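Local coordinates for protein elastase inhibitor AFUEI (PDB 3W0E) that inhibits serine proteases, acting as a secreted, non-competitive inhibitor of the fungus's own elastase and also blocking human leukocyte elastase, at residues 45-53 with 60-68. Residues are numbered along the deposited sequence; the frame is centred on the assembly and turned at random.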
loop_
_atom_site.group_PDB
_atom_site.type_symbol
_atom_site.label_atom_id
_atom_site.label_comp_id
_atom_site.label_asym_id
_atom_site.label_seq_id
_atom_site.Cartn_x
_atom_site.Cartn_y
_atom_site.Cartn_z
ATOM N N MET A 45 -0.547 -6.181 -10.521
ATOM C CA MET A 45 -0.340 -4.822 -10.058
ATOM C C MET A 45 -0.674 -3.804 -11.138
ATOM O O MET A 45 -0.078 -3.816 -12.209
ATOM C CB MET A 45 1.115 -4.639 -9.642
ATOM C CG MET A 45 1.573 -5.582 -8.549
ATOM S SD MET A 45 1.040 -5.004 -6.935
ATOM C CE MET A 45 -0.544 -5.788 -6.800
ATOM N N GLU A 46 -1.630 -2.928 -10.841
ATOM C CA GLU A 46 -1.903 -1.733 -11.648
ATOM C C GLU A 46 -2.366 -0.674 -10.649
ATOM O O GLU A 46 -3.336 -0.900 -9.927
ATOM C CB GLU A 46 -2.994 -2.012 -12.685
ATOM C CG GLU A 46 -2.826 -3.288 -13.493
ATOM C CD GLU A 46 -1.801 -3.160 -14.599
ATOM O OE1 GLU A 46 -1.476 -4.191 -15.234
ATOM O OE2 GLU A 46 -1.328 -2.025 -14.842
ATOM N N TYR A 47 -1.685 0.465 -10.595
ATOM C CA TYR A 47 -1.908 1.436 -9.520
ATOM C C TYR A 47 -3.094 2.353 -9.771
ATOM O O TYR A 47 -3.158 3.060 -10.777
ATOM C CB TYR A 47 -0.643 2.271 -9.243
ATOM C CG TYR A 47 -0.838 3.409 -8.250
ATOM C CD1 TYR A 47 -1.040 4.705 -8.694
ATOM C CD2 TYR A 47 -0.803 3.191 -6.865
ATOM C CE1 TYR A 47 -1.205 5.759 -7.807
ATOM C CE2 TYR A 47 -0.987 4.247 -5.970
ATOM C CZ TYR A 47 -1.192 5.526 -6.453
ATOM O OH TYR A 47 -1.361 6.600 -5.590
ATOM N N ILE A 48 -4.040 2.329 -8.846
ATOM C CA ILE A 48 -5.237 3.159 -8.954
ATOM C C ILE A 48 -5.378 3.946 -7.665
ATOM O O ILE A 48 -5.733 3.398 -6.622
ATOM C CB ILE A 48 -6.491 2.305 -9.265
ATOM C CG1 ILE A 48 -6.291 1.523 -10.564
ATOM C CG2 ILE A 48 -7.752 3.173 -9.331
ATOM C CD1 ILE A 48 -7.507 0.760 -11.034
ATOM N N ALA A 49 -5.081 5.244 -7.745
ATOM C CA ALA A 49 -4.991 6.115 -6.578
ATOM C C ALA A 49 -6.279 6.170 -5.785
ATOM O O ALA A 49 -6.244 6.494 -4.609
ATOM C CB ALA A 49 -4.590 7.538 -6.997
ATOM N N SER A 50 -7.403 5.881 -6.446
ATOM C CA SER A 50 -8.732 5.982 -5.829
ATOM C C SER A 50 -9.174 4.703 -5.112
ATOM O O SER A 50 -10.187 4.699 -4.415
ATOM C CB SER A 50 -9.795 6.328 -6.888
ATOM O OG SER A 50 -9.397 7.428 -7.700
ATOM N N ARG A 51 -8.432 3.621 -5.301
ATOM C CA ARG A 51 -8.841 2.319 -4.781
ATOM C C ARG A 51 -8.313 2.067 -3.376
ATOM O O ARG A 51 -7.100 2.163 -3.118
ATOM C CB ARG A 51 -8.384 1.205 -5.727
ATOM C CG ARG A 51 -8.781 -0.227 -5.260
ATOM C CD ARG A 51 -8.592 -1.207 -6.375
ATOM N NE ARG A 51 -7.230 -1.155 -6.896
ATOM C CZ ARG A 51 -6.838 -1.704 -8.040
ATOM N NH1 ARG A 51 -7.696 -2.385 -8.789
ATOM N NH2 ARG A 51 -5.571 -1.578 -8.433
ATOM N N LEU A 52 -9.226 1.778 -2.452
ATOM C CA LEU A 52 -8.827 1.460 -1.100
ATOM C C LEU A 52 -8.631 -0.047 -1.018
ATOM O O LEU A 52 -9.537 -0.818 -1.340
ATOM C CB LEU A 52 -9.872 1.918 -0.092
ATOM C CG LEU A 52 -9.610 1.499 1.350
ATOM C CD1 LEU A 52 -8.226 1.977 1.826
ATOM C CD2 LEU A 52 -10.705 2.042 2.258
ATOM N N ASN A 53 -7.440 -0.454 -0.601
ATOM C CA ASN A 53 -7.144 -1.867 -0.398
ATOM C C ASN A 53 -7.150 -2.182 1.076
ATOM O O ASN A 53 -6.435 -1.569 1.854
ATOM C CB ASN A 53 -5.781 -2.237 -0.990
ATOM C CG ASN A 53 -5.725 -2.048 -2.475
ATOM O OD1 ASN A 53 -6.282 -2.840 -3.234
ATOM N ND2 ASN A 53 -5.066 -0.983 -2.910
ATOM N N ASN A 60 -9.807 -13.008 8.298
ATOM C CA ASN A 60 -10.537 -11.812 7.891
ATOM C C ASN A 60 -10.311 -10.669 8.864
ATOM O O ASN A 60 -11.150 -9.776 8.976
ATOM C CB ASN A 60 -12.050 -12.077 7.742
ATOM C CG ASN A 60 -12.760 -10.982 6.955
ATOM O OD1 ASN A 60 -12.303 -10.574 5.886
ATOM N ND2 ASN A 60 -13.885 -10.509 7.477
ATOM N N GLU A 61 -9.184 -10.697 9.572
ATOM C CA GLU A 61 -8.831 -9.617 10.490
ATOM C C GLU A 61 -7.962 -8.601 9.776
ATOM O O GLU A 61 -7.024 -8.969 9.088
ATOM C CB GLU A 61 -8.137 -10.185 11.729
ATOM C CG GLU A 61 -9.060 -11.147 12.463
ATOM C CD GLU A 61 -8.340 -12.016 13.476
ATOM O OE1 GLU A 61 -9.044 -12.635 14.310
ATOM O OE2 GLU A 61 -7.084 -12.088 13.442
ATOM N N ILE A 62 -8.284 -7.321 9.935
ATOM C CA ILE A 62 -7.574 -6.271 9.199
ATOM C C ILE A 62 -6.126 -6.150 9.645
ATOM O O ILE A 62 -5.857 -5.976 10.845
ATOM C CB ILE A 62 -8.303 -4.925 9.351
ATOM C CG1 ILE A 62 -9.761 -5.082 8.867
ATOM C CG2 ILE A 62 -7.554 -3.794 8.639
ATOM C CD1 ILE A 62 -10.624 -3.864 9.071
ATOM N N ILE A 63 -5.193 -6.263 8.691
ATOM C CA ILE A 63 -3.773 -6.091 9.009
ATOM C C ILE A 63 -3.177 -4.840 8.391
ATOM O O ILE A 63 -2.106 -4.409 8.814
ATOM C CB ILE A 63 -2.895 -7.314 8.640
ATOM C CG1 ILE A 63 -2.906 -7.594 7.139
ATOM C CG2 ILE A 63 -3.339 -8.565 9.436
ATOM C CD1 ILE A 63 -2.379 -8.990 6.803
ATOM N N SER A 64 -3.836 -4.278 7.378
ATOM C CA SER A 64 -3.344 -3.028 6.801
ATOM C C SER A 64 -4.276 -2.462 5.747
ATOM O O SER A 64 -5.251 -3.105 5.358
ATOM C CB SER A 64 -1.965 -3.247 6.180
ATOM O OG SER A 64 -1.265 -2.021 6.010
ATOM N N ALA A 65 -3.964 -1.253 5.280
ATOM C CA ALA A 65 -4.724 -0.638 4.189
ATOM C C ALA A 65 -3.826 0.314 3.419
ATOM O O ALA A 65 -2.938 0.936 3.996
ATOM C CB ALA A 65 -5.951 0.107 4.727
ATOM N N HIS A 66 -4.048 0.416 2.115
ATOM C CA HIS A 66 -3.337 1.405 1.316
ATOM C C HIS A 66 -4.129 1.667 0.055
ATOM O O HIS A 66 -4.939 0.836 -0.353
ATOM C CB HIS A 66 -1.905 0.946 0.988
ATOM C CG HIS A 66 -1.829 -0.193 0.018
ATOM N ND1 HIS A 66 -2.065 -1.499 0.387
ATOM C CD2 HIS A 66 -1.511 -0.223 -1.296
ATOM C CE1 HIS A 66 -1.915 -2.283 -0.666
ATOM N NE2 HIS A 66 -1.573 -1.537 -1.699
ATOM N N CYS A 67 -3.908 2.829 -0.552
ATOM C CA CYS A 67 -4.583 3.159 -1.789
ATOM C C CYS A 67 -3.697 2.769 -2.963
ATOM O O CYS A 67 -2.522 3.155 -3.018
ATOM C CB CYS A 67 -4.938 4.649 -1.826
ATOM S SG CYS A 67 -5.986 5.133 -0.466
ATOM N N ALA A 68 -4.252 1.975 -3.881
ATOM C CA ALA A 68 -3.518 1.524 -5.052
ATOM C C ALA A 68 -4.344 0.564 -5.879
ATOM O O ALA A 68 -4.031 0.279 -7.042
ATOM C CB ALA A 68 -2.188 0.866 -4.629
ATOM O OXT ALA A 68 -5.343 0.022 -5.401
HETATM O O HOH W 1 -2.335 6.535 -2.531
#
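A68, the C-terminal residue, plugs the hollow formed by Y47, I48, R51 and N53 at the open end of a β-hairpin, whose antiparallel strands 52-56 and 62-67 belong to the small sheet of this I78-family inhibitor. Its methyl is the bump: small enough to slip in between Y47 and N53, with A68 CB 3.5 Å from Y47 CD2 and approaching the ring obliquely. R51 suits this place because its chain, bent at chi3 (55°), folds the guanidinium side-on against both carboxylate oxygens. NE makes a nearly straight salt bridge to A68 OXT at 2.7 Å. NH2 meets a lone pair of A68 O at 2.8 Å. The backbone of the 48-51 type I turn completes the hollow, I48 N donating to A68 O from above the carboxylate plane and R51 O accepting from A68 N. From N53, ND2 donates to A68 OXT at 2.7 Å, nearly in its own amide plane. Each carboxylate oxygen thus has two donors, which would probably favour the charged form.

Along the hairpin, N53 and H66 form a hydrogen-bonded pair. With CG anti to its carbonyl carbon (chi1 -63°), N53 lays its side chain over one face of the H66 ring, CB 4.2 Å from the ring centroid in a CH-π contact; the H66 ring also stacks on H66 of the second subunit. An asparagine fits here because its amide works both ways, OD1 accepting from R35 NE while ND2 donates to A68 OXT and H66 O. L52 and C67, a non-hydrogen-bonded pair, turn to the other face, where L52 touches A9 of helix 2-15 and C67 is disulfide-bonded to C5. L52 CD1 also rests 4.1 Å from A65 CB. H66 O is clasped from opposite faces of its carbonyl plane, by N53 N at 2.8 Å and N53 ND2 at 3.1 Å.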